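Local coordinates for ribosome biogenesis GTPase A (Thermotoga maritima, PDB 3CNN), which binds GTP and probably acts as a GTPase required for a late step in assembly of the 50S ribosomal subunit, at residues Gly106-Gly111 with Pro152-Lys157; Thr24-Arg29 with Ile50-Lys55. All coordinates share one frame; numbering follows the deposited sequence.

Contact 1: Gly106-Gly111 with Pro152-Lys157; sequences GVPNTG and PGILYK. With GTP (guanosine-5'-triphosphate), chain B.
The carbonyl oxygen of Gly106 is gripped twice by segment 152-157. Leu155 N gives it a nearly straight hydrogen bond, 2.9 Å from N to Gly106 O, arriving from above the carbonyl plane, and Ile154 CA adds a CH···O contact at 3.4 Å. Gly106 N, in the preceding peptide, bonds to Gly153 O at 3.2 Å, which completes a short parallel bridge between Gly106 and Ile154. The ladder does not go on as regular sheet: the next approach is a CH···O contact of 3.1 Å from Val107 CA to Leu155 O, after which the chain turns away toward the nucleotide.

Side chains then fill the angle between the two segments. Pro108 lies across both Ile154 and Tyr156 at about right angles, its CG 3.8 Å from Ile154 CG2. Ile154 points CG2 at this proline because that branch stands opposite the backbone N, while CG1 (chi1 -59°) leans toward GTP O1G. At the same proline CG the Tyr156 ring presents CE1.

Beyond Pro108 a type II turn from Val107 to Thr110 brings main-chain amides to the phosphates. Gly111 N donates to GTP O1B at 3.2 Å and weakly to O3A, and Asn109 N reaches the bridging O3B weakly; Gly111 stands at the N-cap of helix 112-120. Lys112 and Ser113 add side-chain bonds to GTP. With its GxxxxGKS sequence this is the P-loop (Walker A) of a P-loop GTPase, set beside the strand carrying the DxxG motif, whose glycine is Gly153.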
ATOM      1  N   GLY A 106       6.556   4.559  -4.343  1.00 41.21           N
ATOM      2  CA  GLY A 106       5.197   4.044  -4.213  1.00 40.56           C
ATOM      3  C   GLY A 106       4.163   5.118  -3.934  1.00 40.49           C
ATOM      4  O   GLY A 106       4.496   6.263  -3.581  1.00 40.20           O
ATOM      5  N   VAL A 107       2.894   4.730  -4.079  1.00 40.00           N
ATOM      6  CA  VAL A 107       1.767   5.599  -3.726  1.00 38.79           C
ATOM      7  C   VAL A 107       1.779   5.800  -2.214  1.00 38.27           C
ATOM      8  O   VAL A 107       2.479   5.075  -1.513  1.00 37.95           O
ATOM      9  CB  VAL A 107       0.412   5.057  -4.303  1.00 38.42           C
ATOM     10  CG1 VAL A 107       0.528   4.849  -5.823  1.00 36.61           C
ATOM     11  CG2 VAL A 107      -0.038   3.762  -3.601  1.00 39.51           C
ATOM     12  N   PRO A 108       1.070   6.824  -1.703  1.00 37.97           N
ATOM     13  CA  PRO A 108       1.134   7.060  -0.261  1.00 37.63           C
ATOM     14  C   PRO A 108       0.766   5.845   0.601  1.00 37.44           C
ATOM     15  O   PRO A 108      -0.027   4.997   0.176  1.00 37.19           O
ATOM     16  CB  PRO A 108       0.099   8.176  -0.045  1.00 38.04           C
ATOM     17  CG  PRO A 108       0.053   8.911  -1.356  1.00 37.90           C
ATOM     18  CD  PRO A 108       0.218   7.820  -2.388  1.00 38.45           C
ATOM     19  N   ASN A 109       1.362   5.785   1.792  1.00 37.10           N
ATOM     20  CA  ASN A 109       0.962   4.888   2.885  1.00 36.80           C
ATOM     21  C   ASN A 109       1.403   3.418   2.787  1.00 36.59           C
ATOM     22  O   ASN A 109       1.148   2.643   3.703  1.00 36.55           O
ATOM     23  CB  ASN A 109      -0.561   4.973   3.117  1.00 37.06           C
ATOM     24  CG  ASN A 109      -0.968   4.460   4.485  1.00 37.47           C
ATOM     25  OD1 ASN A 109      -0.446   4.904   5.497  1.00 36.69           O
ATOM     26  ND2 ASN A 109      -1.894   3.517   4.517  1.00 37.24           N
ATOM     27  N   THR A 110       2.072   3.033   1.700  1.00 36.06           N
ATOM     28  CA  THR A 110       2.408   1.613   1.467  1.00 35.43           C
ATOM     29  C   THR A 110       3.545   1.056   2.342  1.00 35.55           C
ATOM     30  O   THR A 110       3.817  -0.167   2.348  1.00 34.62           O
ATOM     31  CB  THR A 110       2.641   1.332  -0.012  1.00 35.82           C
ATOM     32  OG1 THR A 110       3.776   2.097  -0.465  1.00 37.35           O
ATOM     33  CG2 THR A 110       1.394   1.731  -0.818  1.00 32.88           C
ATOM     34  N   GLY A 111       4.183   1.947   3.102  1.00 35.48           N
ATOM     35  CA  GLY A 111       5.192   1.543   4.083  1.00 35.74           C
ATOM     36  C   GLY A 111       6.617   1.874   3.667  1.00 36.61           C
ATOM     37  O   GLY A 111       7.557   1.182   4.067  1.00 36.26           O
ATOM     38  N   PRO A 152      11.887   8.488   0.040  1.00 51.29           N
ATOM     39  CA  PRO A 152      11.168   7.818  -1.043  1.00 51.11           C
ATOM     40  C   PRO A 152      10.469   8.801  -1.972  1.00 51.10           C
ATOM     41  O   PRO A 152      10.100   9.893  -1.545  1.00 51.30           O
ATOM     42  CB  PRO A 152      10.139   6.965  -0.302  1.00 50.71           C
ATOM     43  CG  PRO A 152       9.930   7.632   0.995  1.00 50.82           C
ATOM     44  CD  PRO A 152      11.100   8.522   1.290  1.00 51.21           C
ATOM     45  N   GLY A 153      10.300   8.414  -3.229  1.00 51.14           N
ATOM     46  CA  GLY A 153       9.433   9.141  -4.150  1.00 51.88           C
ATOM     47  C   GLY A 153       7.974   8.732  -3.965  1.00 52.78           C
ATOM     48  O   GLY A 153       7.632   7.552  -4.066  1.00 52.64           O
ATOM     49  N   ILE A 154       7.119   9.708  -3.669  1.00 53.47           N
ATOM     50  CA  ILE A 154       5.694   9.456  -3.481  1.00 54.34           C
ATOM     51  C   ILE A 154       4.981   9.667  -4.804  1.00 55.21           C
ATOM     52  O   ILE A 154       5.040  10.758  -5.376  1.00 55.48           O
ATOM     53  CB  ILE A 154       5.091  10.349  -2.368  1.00 54.13           C
ATOM     54  CG1 ILE A 154       5.833  10.092  -1.051  1.00 54.07           C
ATOM     55  CG2 ILE A 154       3.595  10.080  -2.205  1.00 53.66           C
ATOM     56  CD1 ILE A 154       5.715  11.190   0.015  1.00 54.51           C
ATOM     57  N   LEU A 155       4.330   8.616  -5.297  1.00 55.81           N
ATOM     58  CA  LEU A 155       3.557   8.704  -6.539  1.00 56.62           C
ATOM     59  C   LEU A 155       2.065   8.887  -6.296  1.00 57.08           C
ATOM     60  O   LEU A 155       1.435   8.148  -5.545  1.00 56.94           O
ATOM     61  CB  LEU A 155       3.768   7.480  -7.434  1.00 56.63           C
ATOM     62  CG  LEU A 155       5.190   6.940  -7.600  1.00 56.80           C
ATOM     63  CD1 LEU A 155       5.128   5.506  -8.022  1.00 56.60           C
ATOM     64  CD2 LEU A 155       6.011   7.755  -8.578  1.00 56.41           C
ATOM     65  N   TYR A 156       1.515   9.892  -6.955  1.00 58.04           N
ATOM     66  CA  TYR A 156       0.085  10.101  -7.017  1.00 58.70           C
ATOM     67  C   TYR A 156      -0.319   9.737  -8.426  1.00 59.07           C
ATOM     68  O   TYR A 156       0.381  10.085  -9.378  1.00 59.49           O
ATOM     69  CB  TYR A 156      -0.240  11.562  -6.716  1.00 58.84           C
ATOM     70  CG  TYR A 156       0.314  12.015  -5.383  1.00 59.09           C
ATOM     71  CD1 TYR A 156      -0.448  11.922  -4.222  1.00 58.51           C
ATOM     72  CD2 TYR A 156       1.612  12.511  -5.281  1.00 59.62           C
ATOM     73  CE1 TYR A 156       0.064  12.333  -2.990  1.00 58.24           C
ATOM     74  CE2 TYR A 156       2.126  12.918  -4.057  1.00 59.45           C
ATOM     75  CZ  TYR A 156       1.348  12.826  -2.920  1.00 58.64           C
ATOM     76  OH  TYR A 156       1.865  13.233  -1.709  1.00 60.32           O
ATOM     77  N   LYS A 157      -1.416   9.004  -8.559  1.00 59.48           N
ATOM     78  CA  LYS A 157      -1.899   8.639  -9.883  1.00 60.11           C
ATOM     79  C   LYS A 157      -3.326   9.107 -10.154  1.00 60.40           C
ATOM     80  O   LYS A 157      -4.032   9.513  -9.232  1.00 60.13           O
ATOM     81  CB  LYS A 157      -1.713   7.141 -10.174  1.00 60.16           C
ATOM     82  CG  LYS A 157      -2.148   6.178  -9.089  1.00 59.17           C
ATOM     83  CD  LYS A 157      -2.401   4.815  -9.716  1.00 56.75           C
ATOM     84  CE  LYS A 157      -2.028   3.699  -8.789  1.00 55.30           C
ATOM     85  NZ  LYS A 157      -2.128   2.403  -9.502  1.00 55.08           N
TER
HETATM   86  PG  GTP B 263       3.607   8.087   3.166  1.00 58.68           P
HETATM   87  O1G GTP B 263       3.982   8.022   1.683  1.00 54.67           O
HETATM   88  O2G GTP B 263       2.194   8.640   3.295  1.00 60.80           O
HETATM   89  O3G GTP B 263       4.522   9.014   3.955  1.00 59.04           O
HETATM   90  O3B GTP B 263       3.652   6.642   3.896  1.00 51.83           O
HETATM   91  PB  GTP B 263       4.847   5.571   3.724  1.00 46.64           P
HETATM   92  O1B GTP B 263       4.778   4.956   2.345  1.00 41.99           O
HETATM   93  O2B GTP B 263       6.193   6.196   3.994  1.00 47.69           O
HETATM   94  O3A GTP B 263       4.406   4.463   4.771  1.00 44.12           O
HETATM   95  PA  GTP B 263       4.717   4.346   6.322  1.00 43.43           P
HETATM   96  O1A GTP B 263       5.954   3.504   6.501  1.00 43.80           O
HETATM   97  O2A GTP B 263       4.733   5.641   7.082  1.00 43.93           O
HETATM   98  O5' GTP B 263       3.478   3.414   6.760  1.00 44.85           O
HETATM   99  C5' GTP B 263       2.176   3.919   6.963  1.00 43.28           C
HETATM  100  C4' GTP B 263       1.531   3.057   8.035  1.00 43.41           C
HETATM  101  O4' GTP B 263       1.652   1.695   7.679  1.00 43.84           O
HETATM  102  C3' GTP B 263       2.224   3.203   9.369  1.00 44.01           C
HETATM  103  O3' GTP B 263       1.234   3.256  10.375  1.00 46.80           O
HETATM  104  C2' GTP B 263       3.053   1.946   9.503  1.00 43.34           C
HETATM  105  O2' GTP B 263       3.162   1.590  10.857  1.00 46.91           O
HETATM  106  C1' GTP B 263       2.247   0.937   8.711  1.00 40.88           C
HETATM  107  N9  GTP B 263       3.018  -0.177   8.104  1.00 40.32           N
HETATM  108  C8  GTP B 263       4.147  -0.093   7.310  1.00 38.66           C
HETATM  109  N7  GTP B 263       4.506  -1.344   6.960  1.00 39.25           N
HETATM  110  C5  GTP B 263       3.641  -2.230   7.524  1.00 39.04           C
HETATM  111  C6  GTP B 263       3.549  -3.619   7.484  1.00 39.59           C
HETATM  112  O6  GTP B 263       4.378  -4.285   6.854  1.00 39.40           O
HETATM  113  N1  GTP B 263       2.522  -4.260   8.165  1.00 39.72           N
HETATM  114  C2  GTP B 263       1.599  -3.511   8.878  1.00 39.80           C
HETATM  115  N2  GTP B 263       0.616  -4.111   9.535  1.00 39.42           N
HETATM  116  N3  GTP B 263       1.697  -2.131   8.903  1.00 39.71           N
HETATM  117  C4  GTP B 263       2.699  -1.503   8.240  1.00 38.73           C

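Contact 2: Thr24-Arg29 with Ile50-Lys55; sequences TVVEVR and IILLNK. With GTP (guanosine-5'-triphosphate), chain B.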
ATOM      1  N   THR A  24      18.290   1.554  -9.961  1.00 44.58           N
ATOM      2  CA  THR A  24      17.425   0.534  -9.389  1.00 43.46           C
ATOM      3  C   THR A  24      16.235   1.163  -8.654  1.00 42.80           C
ATOM      4  O   THR A  24      16.356   2.203  -8.002  1.00 42.11           O
ATOM      5  CB  THR A  24      18.217  -0.430  -8.451  1.00 43.57           C
ATOM      6  OG1 THR A  24      19.303  -1.015  -9.177  1.00 42.76           O
ATOM      7  CG2 THR A  24      17.314  -1.557  -7.915  1.00 41.85           C
ATOM      8  N   VAL A  25      15.085   0.511  -8.779  1.00 42.31           N
ATOM      9  CA  VAL A  25      13.833   1.007  -8.210  1.00 41.71           C
ATOM     10  C   VAL A  25      13.099  -0.101  -7.452  1.00 41.05           C
ATOM     11  O   VAL A  25      12.859  -1.175  -7.990  1.00 40.26           O
ATOM     12  CB  VAL A  25      12.911   1.632  -9.297  1.00 42.19           C
ATOM     13  CG1 VAL A  25      11.498   1.931  -8.721  1.00 42.02           C
ATOM     14  CG2 VAL A  25      13.547   2.911  -9.852  1.00 40.42           C
ATOM     15  N   VAL A  26      12.793   0.173  -6.185  1.00 40.55           N
ATOM     16  CA  VAL A  26      11.910  -0.684  -5.388  1.00 40.14           C
ATOM     17  C   VAL A  26      10.500  -0.063  -5.270  1.00 39.75           C
ATOM     18  O   VAL A  26      10.299   1.000  -4.669  1.00 38.90           O
ATOM     19  CB  VAL A  26      12.523  -1.032  -4.011  1.00 39.95           C
ATOM     20  CG1 VAL A  26      11.620  -1.960  -3.249  1.00 40.05           C
ATOM     21  CG2 VAL A  26      13.886  -1.704  -4.203  1.00 40.44           C
ATOM     22  N   GLU A  27       9.545  -0.735  -5.898  1.00 39.69           N
ATOM     23  CA  GLU A  27       8.147  -0.293  -5.930  1.00 39.89           C
ATOM     24  C   GLU A  27       7.424  -0.974  -4.775  1.00 38.21           C
ATOM     25  O   GLU A  27       7.125  -2.160  -4.833  1.00 38.02           O
ATOM     26  CB  GLU A  27       7.523  -0.662  -7.282  1.00 39.93           C
ATOM     27  CG  GLU A  27       6.170  -0.024  -7.566  1.00 42.26           C
ATOM     28  CD  GLU A  27       5.558  -0.529  -8.868  1.00 42.20           C
ATOM     29  OE1 GLU A  27       4.592   0.080  -9.345  1.00 46.93           O
ATOM     30  OE2 GLU A  27       6.022  -1.543  -9.419  1.00 45.33           O
ATOM     31  N   VAL A  28       7.193  -0.212  -3.709  1.00 36.95           N
ATOM     32  CA  VAL A  28       6.532  -0.702  -2.518  1.00 35.28           C
ATOM     33  C   VAL A  28       4.997  -0.649  -2.675  1.00 35.42           C
ATOM     34  O   VAL A  28       4.378   0.444  -2.684  1.00 34.78           O
ATOM     35  CB  VAL A  28       6.953   0.116  -1.295  1.00 35.57           C
ATOM     36  CG1 VAL A  28       6.286  -0.428  -0.030  1.00 32.88           C
ATOM     37  CG2 VAL A  28       8.495   0.162  -1.169  1.00 32.84           C
ATOM     38  N   ARG A  29       4.399  -1.837  -2.792  1.00 34.53           N
ATOM     39  CA  ARG A  29       2.960  -1.979  -2.989  1.00 34.35           C
ATOM     40  C   ARG A  29       2.362  -2.572  -1.739  1.00 34.80           C
ATOM     41  O   ARG A  29       3.103  -3.060  -0.874  1.00 35.16           O
ATOM     42  CB  ARG A  29       2.652  -2.877  -4.189  1.00 33.96           C
ATOM     43  CG  ARG A  29       3.320  -2.457  -5.457  1.00 33.68           C
ATOM     44  CD  ARG A  29       2.724  -3.161  -6.616  1.00 34.37           C
ATOM     45  NE  ARG A  29       3.436  -2.811  -7.829  1.00 37.02           N
ATOM     46  CZ  ARG A  29       3.128  -3.236  -9.049  1.00 38.02           C
ATOM     47  NH1 ARG A  29       2.082  -4.018  -9.237  1.00 37.95           N
ATOM     48  NH2 ARG A  29       3.869  -2.855 -10.097  1.00 38.51           N
ATOM     49  N   ILE A  50      12.172  -3.826  -8.799  1.00 43.76           N
ATOM     50  CA  ILE A  50      11.701  -4.891  -7.904  1.00 42.80           C
ATOM     51  C   ILE A  50      10.290  -4.538  -7.398  1.00 41.90           C
ATOM     52  O   ILE A  50      10.090  -3.455  -6.835  1.00 41.18           O
ATOM     53  CB  ILE A  50      12.640  -5.073  -6.669  1.00 42.55           C
ATOM     54  CG1 ILE A  50      14.094  -5.337  -7.106  1.00 43.92           C
ATOM     55  CG2 ILE A  50      12.157  -6.214  -5.760  1.00 41.46           C
ATOM     56  CD1 ILE A  50      15.120  -5.220  -5.967  1.00 42.97           C
ATOM     57  N   ILE A  51       9.320  -5.435  -7.605  1.00 41.02           N
ATOM     58  CA  ILE A  51       7.995  -5.262  -6.991  1.00 40.27           C
ATOM     59  C   ILE A  51       8.011  -5.847  -5.593  1.00 39.64           C
ATOM     60  O   ILE A  51       8.202  -7.051  -5.403  1.00 40.08           O
ATOM     61  CB  ILE A  51       6.816  -5.836  -7.830  1.00 40.77           C
ATOM     62  CG1 ILE A  51       6.650  -5.031  -9.134  1.00 40.96           C
ATOM     63  CG2 ILE A  51       5.503  -5.789  -7.012  1.00 39.33           C
ATOM     64  CD1 ILE A  51       5.947  -5.768 -10.251  1.00 40.28           C
ATOM     65  N   LEU A  52       7.834  -4.974  -4.613  1.00 38.37           N
ATOM     66  CA  LEU A  52       7.816  -5.388  -3.240  1.00 38.04           C
ATOM     67  C   LEU A  52       6.360  -5.378  -2.757  1.00 38.17           C
ATOM     68  O   LEU A  52       5.711  -4.324  -2.758  1.00 38.21           O
ATOM     69  CB  LEU A  52       8.715  -4.456  -2.419  1.00 37.61           C
ATOM     70  CG  LEU A  52       9.034  -4.820  -0.968  1.00 37.67           C
ATOM     71  CD1 LEU A  52      10.133  -3.923  -0.410  1.00 36.84           C
ATOM     72  CD2 LEU A  52       7.789  -4.718  -0.087  1.00 37.37           C
ATOM     73  N   LEU A  53       5.843  -6.563  -2.404  1.00 37.72           N
ATOM     74  CA  LEU A  53       4.494  -6.704  -1.853  1.00 36.93           C
ATOM     75  C   LEU A  53       4.529  -6.615  -0.341  1.00 36.74           C
ATOM     76  O   LEU A  53       4.803  -7.597   0.353  1.00 36.90           O
ATOM     77  CB  LEU A  53       3.812  -7.987  -2.309  1.00 36.73           C
ATOM     78  CG  LEU A  53       3.644  -8.145  -3.819  1.00 38.11           C
ATOM     79  CD1 LEU A  53       3.020  -9.476  -4.113  1.00 38.50           C
ATOM     80  CD2 LEU A  53       2.811  -7.001  -4.431  1.00 38.09           C
ATOM     81  N   ASN A  54       4.241  -5.418   0.158  1.00 36.07           N
ATOM     82  CA  ASN A  54       4.374  -5.122   1.569  1.00 35.80           C
ATOM     83  C   ASN A  54       3.114  -5.486   2.379  1.00 36.13           C
ATOM     84  O   ASN A  54       2.051  -5.710   1.812  1.00 36.39           O
ATOM     85  CB  ASN A  54       4.734  -3.640   1.734  1.00 35.76           C
ATOM     86  CG  ASN A  54       5.441  -3.360   3.019  1.00 33.72           C
ATOM     87  OD1 ASN A  54       6.134  -4.210   3.535  1.00 35.36           O
ATOM     88  ND2 ASN A  54       5.281  -2.161   3.537  1.00 31.29           N
ATOM     89  N   LYS A  55       3.275  -5.569   3.698  1.00 36.52           N
ATOM     90  CA  LYS A  55       2.188  -5.748   4.659  1.00 36.52           C
ATOM     91  C   LYS A  55       1.505  -7.109   4.529  1.00 37.45           C
ATOM     92  O   LYS A  55       0.275  -7.192   4.641  1.00 36.92           O
ATOM     93  CB  LYS A  55       1.146  -4.620   4.534  1.00 36.14           C
ATOM     94  CG  LYS A  55       1.684  -3.213   4.718  1.00 35.31           C
ATOM     95  CD  LYS A  55       0.536  -2.204   4.802  1.00 35.25           C
ATOM     96  CE  LYS A  55       1.025  -0.801   5.095  1.00 33.27           C
ATOM     97  NZ  LYS A  55      -0.037   0.239   4.926  1.00 32.03           N
TER
HETATM   98  PG  GTP B 263       3.607   8.087   3.166  1.00 58.68           P
HETATM   99  O1G GTP B 263       3.982   8.022   1.683  1.00 54.67           O
HETATM  100  O2G GTP B 263       2.194   8.640   3.295  1.00 60.80           O
HETATM  101  O3G GTP B 263       4.522   9.014   3.955  1.00 59.04           O
HETATM  102  O3B GTP B 263       3.652   6.642   3.896  1.00 51.83           O
HETATM  103  PB  GTP B 263       4.847   5.571   3.724  1.00 46.64           P
HETATM  104  O1B GTP B 263       4.778   4.956   2.345  1.00 41.99           O
HETATM  105  O2B GTP B 263       6.193   6.196   3.994  1.00 47.69           O
HETATM  106  O3A GTP B 263       4.406   4.463   4.771  1.00 44.12           O
HETATM  107  PA  GTP B 263       4.717   4.346   6.322  1.00 43.43           P
HETATM  108  O1A GTP B 263       5.954   3.504   6.501  1.00 43.80           O
HETATM  109  O2A GTP B 263       4.733   5.641   7.082  1.00 43.93           O
HETATM  110  O5' GTP B 263       3.478   3.414   6.760  1.00 44.85           O
HETATM  111  C5' GTP B 263       2.176   3.919   6.963  1.00 43.28           C
HETATM  112  C4' GTP B 263       1.531   3.057   8.035  1.00 43.41           C
HETATM  113  O4' GTP B 263       1.652   1.695   7.679  1.00 43.84           O
HETATM  114  C3' GTP B 263       2.224   3.203   9.369  1.00 44.01           C
HETATM  115  O3' GTP B 263       1.234   3.256  10.375  1.00 46.80           O
HETATM  116  C2' GTP B 263       3.053   1.946   9.503  1.00 43.34           C
HETATM  117  O2' GTP B 263       3.162   1.590  10.857  1.00 46.91           O
HETATM  118  C1' GTP B 263       2.247   0.937   8.711  1.00 40.88           C
HETATM  119  N9  GTP B 263       3.018  -0.177   8.104  1.00 40.32           N
HETATM  120  C8  GTP B 263       4.147  -0.093   7.310  1.00 38.66           C
HETATM  121  N7  GTP B 263       4.506  -1.344   6.960  1.00 39.25           N
HETATM  122  C5  GTP B 263       3.641  -2.230   7.524  1.00 39.04           C
HETATM  123  C6  GTP B 263       3.549  -3.619   7.484  1.00 39.59           C
HETATM  124  O6  GTP B 263       4.378  -4.285   6.854  1.00 39.40           O
HETATM  125  N1  GTP B 263       2.522  -4.260   8.165  1.00 39.72           N
HETATM  126  C2  GTP B 263       1.599  -3.511   8.878  1.00 39.80           C
HETATM  127  N2  GTP B 263       0.616  -4.111   9.535  1.00 39.42           N
HETATM  128  N3  GTP B 263       1.697  -2.131   8.903  1.00 39.71           N
HETATM  129  C4  GTP B 263       2.699  -1.503   8.240  1.00 38.73           C
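The guanidinium of Arg29 lies with one face against Ile51, whose CG2 sits 3.7 Å above its plane and off toward the rim, while Ile51 CD1 reaches NH2 at 3.6 Å. Leaving its strand with CG beside the backbone N (chi1 -54°), the arginine chain stays extended as far as NE and slants across the isoleucine. This brings NH2 to Glu27, two residues back on the same face, in a salt bridge of 2.6 Å from Arg29 NH2 to Glu27 OE2. Glu27 OE2 lies nearly in the guanidinium plane, but is itself met from above the carboxylate plane. Glu27 OE1 takes the amide of Ala39, giving both oxygens of this buried acid a partner. A leucine in place of Arg29 would probably leave OE2 without its charged mate and Ile51 without the flat group that covers it.

On the opposite face the valines Val26 and Val28 pair with Ile50, Leu52 and Asn54. Val26 and Ile50 run side by side, and Val26 CG1 also meets Leu52 CD1 obliquely at 3.8 Å. Val28 lies alongside Asn54, with CG1 4.0 Å from CB.

Five main-chain hydrogen bonds, from Ile50 N to Val25 O through Asn54 N to Arg29 O, join the parallel strands, whose axes diverge by 26°. The side chain of Asn54 hydrogen-bonds through ND2 to Thr110 O of the P-loop; the same ND2 lies 3.6 Å from GTP N7, an approach rather than a hydrogen bond. The extended Lys55 chain lies over the guanine, CG 3.4 Å from GTP C6. These two residues begin the NKVD motif that recognises the base.

Strand 24-30 is flanked by 101-106, and strand 48-54 by 78-80; helix 112-120 covers the Val28 and Leu52 face through Ile115.

In the fold
Contact 2 closes before contact 1 opens along the chain, and their centres lie about 11 Å apart in one mixed sheet, where strands 48-54, 24-30, 101-106 and 147-154 follow one another in space. Thr110 joins the two contacts: its carbonyl O is 2.7 Å from Asn54 ND2 and its OG1 2.8 Å from Val28 O, both probable hydrogen bonds. GTP spans them, with its phosphates at contact 1 and guanine at contact 2. The base-recognising motif therefore precedes the P-loop in sequence, the circularly permuted order of CP-type G domains, yet both are assembled at the same end of the sheet around one nucleotide.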